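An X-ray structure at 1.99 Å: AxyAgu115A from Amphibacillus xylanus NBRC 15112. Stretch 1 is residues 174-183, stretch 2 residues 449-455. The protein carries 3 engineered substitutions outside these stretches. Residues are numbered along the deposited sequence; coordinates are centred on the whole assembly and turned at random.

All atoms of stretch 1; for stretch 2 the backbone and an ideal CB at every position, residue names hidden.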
# COMPACT_ATOMS: atom_id res chain seq x y z
N PHE A 174 25.92 8.77 31.46
CA PHE A 174 24.91 7.89 32.06
C PHE A 174 24.90 6.62 31.21
O PHE A 174 24.62 6.68 30.00
CB PHE A 174 23.54 8.58 31.98
CG PHE A 174 22.36 7.74 32.41
CD1 PHE A 174 22.49 6.71 33.34
CD2 PHE A 174 21.08 8.05 31.92
CE1 PHE A 174 21.39 5.96 33.73
CE2 PHE A 174 19.97 7.32 32.32
CZ PHE A 174 20.13 6.27 33.24
N ILE A 175 25.31 5.50 31.81
CA ILE A 175 25.11 4.20 31.19
C ILE A 175 23.64 3.82 31.34
O ILE A 175 23.19 3.56 32.45
CB ILE A 175 26.01 3.15 31.85
CG1 ILE A 175 27.46 3.61 31.84
CG2 ILE A 175 25.80 1.75 31.22
CD1 ILE A 175 28.27 2.89 32.91
N ASN A 176 22.89 3.77 30.24
CA ASN A 176 21.45 3.54 30.32
C ASN A 176 21.03 2.60 29.20
O ASN A 176 21.84 2.15 28.39
CB ASN A 176 20.68 4.87 30.23
CG ASN A 176 19.17 4.71 30.54
OD1 ASN A 176 18.33 5.37 29.92
ND2 ASN A 176 18.83 3.84 31.49
N ASP A 177 19.73 2.28 29.16
CA ASP A 177 19.18 1.44 28.10
C ASP A 177 20.06 0.21 27.90
O ASP A 177 20.40 -0.17 26.77
CB ASP A 177 19.03 2.26 26.81
CG ASP A 177 18.60 3.71 27.06
OD1 ASP A 177 17.52 3.91 27.65
OD2 ASP A 177 19.33 4.65 26.69
N GLU A 178 20.47 -0.40 29.01
CA GLU A 178 21.64 -1.27 28.98
C GLU A 178 21.29 -2.73 28.71
O GLU A 178 22.20 -3.57 28.67
CB GLU A 178 22.47 -1.11 30.27
CG GLU A 178 21.82 -1.67 31.56
CD GLU A 178 21.12 -0.57 32.36
OE1 GLU A 178 20.82 0.51 31.78
OE2 GLU A 178 20.84 -0.79 33.54
N TRP A 179 20.01 -3.06 28.48
CA TRP A 179 19.67 -4.40 28.10
C TRP A 179 19.09 -4.38 26.69
O TRP A 179 18.34 -3.46 26.36
CB TRP A 179 18.65 -5.03 29.07
CG TRP A 179 19.29 -5.47 30.37
CD1 TRP A 179 19.31 -4.77 31.54
CD2 TRP A 179 20.03 -6.69 30.61
NE1 TRP A 179 20.01 -5.47 32.51
CE2 TRP A 179 20.46 -6.65 31.96
CE3 TRP A 179 20.36 -7.80 29.83
CZ2 TRP A 179 21.21 -7.68 32.54
CZ3 TRP A 179 21.11 -8.82 30.41
CH2 TRP A 179 21.52 -8.75 31.75
N PRO A 180 19.41 -5.37 25.84
CA PRO A 180 20.19 -6.57 26.18
C PRO A 180 21.73 -6.43 26.04
O PRO A 180 22.47 -7.26 26.56
CB PRO A 180 19.67 -7.60 25.17
CG PRO A 180 19.40 -6.76 23.93
CD PRO A 180 18.97 -5.39 24.43
N ALA A 181 22.18 -5.38 25.35
CA ALA A 181 23.60 -5.25 25.01
C ALA A 181 24.54 -5.27 26.22
O ALA A 181 25.24 -6.26 26.45
CB ALA A 181 23.82 -3.97 24.19
N PHE A 182 24.57 -4.16 26.99
CA PHE A 182 25.52 -4.02 28.09
C PHE A 182 25.40 -5.17 29.09
O PHE A 182 26.41 -5.64 29.62
CB PHE A 182 25.29 -2.68 28.80
CG PHE A 182 26.48 -2.15 29.53
CD1 PHE A 182 26.67 -2.42 30.88
CD2 PHE A 182 27.36 -1.30 28.91
CE1 PHE A 182 27.76 -1.90 31.56
CE2 PHE A 182 28.42 -0.78 29.58
CZ PHE A 182 28.62 -1.08 30.92
N GLY A 183 24.17 -5.62 29.36
CA GLY A 183 23.99 -6.68 30.33
C GLY A 183 24.74 -7.94 29.93
O GLY A 183 25.56 -8.47 30.70
N UNK A 449 25.51 13.19 29.59
CA UNK A 449 24.87 12.68 28.37
C UNK A 449 24.52 11.21 28.56
O UNK A 449 25.30 10.43 29.09
CB UNK A 449 25.78 12.86 27.15
N UNK A 450 23.31 10.84 28.12
CA UNK A 450 22.93 9.43 28.05
C UNK A 450 23.63 8.76 26.87
O UNK A 450 23.36 9.11 25.71
CB UNK A 450 21.41 9.28 27.93
N UNK A 451 24.49 7.78 27.16
CA UNK A 451 25.27 7.13 26.10
C UNK A 451 24.85 5.68 25.91
O UNK A 451 25.60 4.92 25.31
CB UNK A 451 26.76 7.20 26.42
N UNK A 452 23.69 5.28 26.43
CA UNK A 452 23.27 3.89 26.26
C UNK A 452 24.30 2.90 26.77
O UNK A 452 24.74 2.99 27.92
CB UNK A 452 22.98 3.61 24.78
N UNK A 453 24.71 1.96 25.91
CA UNK A 453 25.70 0.95 26.25
C UNK A 453 27.11 1.40 25.93
O UNK A 453 28.01 0.55 25.88
CB UNK A 453 25.40 -0.36 25.51
N UNK A 454 27.32 2.70 25.71
CA UNK A 454 28.61 3.36 25.47
C UNK A 454 29.20 3.02 24.11
O UNK A 454 29.63 3.92 23.38
CB UNK A 454 29.61 2.97 26.56
N UNK A 455 29.25 1.74 23.76
CA UNK A 455 29.86 1.34 22.49
C UNK A 455 29.34 2.07 21.26
O UNK A 455 28.14 2.27 21.10
CB UNK A 455 29.65 -0.16 22.29

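Position 449 has extended backbone angles, and its CA-to-CB bond points away from stretch 1. Nothing of stretch 1 lies within 5.5 Å of the ideal CB, so the visible atoms hardly restrict the choice. A beta-branched residue would suit the strand. The backbone does the work here: Phe174 N donates a hydrogen bond to the carbonyl O of 449 at 3.0 Å. The residue is Val449.

Position 450 forms a parallel bridge with Phe174, and the two side chains lie on the same face of the sheet. The ideal CB is 4.2 Å from Phe174 CD2 and 5.0 Å from Asn176 CB. The ideal CB of 450 is also 5.2 Å from Asp177 OD2. An aromatic ring and polar groups are thus both within reach, so a medium-sized polar side chain would suit, and a small apolar one could also fit. The residue is Asn450. Its chi1 is t, and its end comes nearer to stretch 1 than its CB. Asn450 ND2 lies 3.7 Å from Phe174 CD2, obliquely to the ring. Asn450 OD1 accepts a hydrogen bond from the N of 452 at 2.9 Å, which ties the side chain to the start of the turn.

Position 451 continues the pairing. Its N donates to Phe174 O at 3.0 Å with a nearly straight angle of 171°. The CB points sideways, 4.2 Å from Phe174 O, an atom already engaged by the backbone. Several apolar side chains would do. The residue is Val451, with chi1 m. It opens a type II' turn that ends at 454, closed by a hydrogen bond from the N of 454 to Val451 O at 2.8 Å.

Position 452 has phi 56° and psi -126°. The positive phi by itself favours glycine, and so does the second place of a type II' turn. An ideal CB would point away, 4.1 Å from Asn176 O, so the preference for glycine comes from the backbone angles, not from a clash with stretch 1. The residue is Gly452. Its O accepts a hydrogen bond from Asn176 N at 3.1 Å. Its CA makes a CA-H...O contact with Asn176 O, also at 3.1 Å.

Position 453 has its CB sideways, 4.0 Å from Phe182 CB and 4.2 Å from Ala181 CB. Nearby, Phe182 N offers a donor near the start of a helix. A short acceptor such as Asp, Asn, Ser or Thr would suit. The residue is Asp453, with chi1 m. Asp453 OD2 accepts a hydrogen bond from Phe182 N at 2.7 Å, though the place of this oxygen is less sure.

Position 454 has a positive phi of 71°, which would suit glycine or asparagine. Its CB, however, is 5.0 Å from Phe182 CE2, and Ile175 offers a further apolar surface, so an apolar chain could also pay. The residue is Ile454. Its CD1 lies 3.8 Å from Phe182 CE2 and 3.8 Å from Ile175 CG1, bridging the two.

Position 455 points toward stretch 1 but is too distant to touch it. Many residues would fit. The residue is Ala455.

Stretch 2 (449-455) VNVGDIA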
# COMPACT_ATOMS: atom_id res chain seq x y z
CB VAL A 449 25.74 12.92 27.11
CG1 VAL A 449 27.21 12.39 27.30
CG2 VAL A 449 25.11 12.26 25.86
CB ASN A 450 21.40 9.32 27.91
CG ASN A 450 20.89 7.89 27.98
OD1 ASN A 450 21.57 6.92 27.60
ND2 ASN A 450 19.67 7.74 28.49
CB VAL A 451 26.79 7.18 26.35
CG1 VAL A 451 27.35 8.59 26.23
CG2 VAL A 451 27.11 6.51 27.71
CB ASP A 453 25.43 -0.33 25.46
CG ASP A 453 24.02 -0.82 25.65
OD1 ASP A 453 23.14 -0.39 24.86
OD2 ASP A 453 23.76 -1.61 26.58
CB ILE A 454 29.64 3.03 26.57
CG1 ILE A 454 29.07 3.31 27.97
CG2 ILE A 454 30.90 3.86 26.29
CD1 ILE A 454 29.89 2.72 29.12
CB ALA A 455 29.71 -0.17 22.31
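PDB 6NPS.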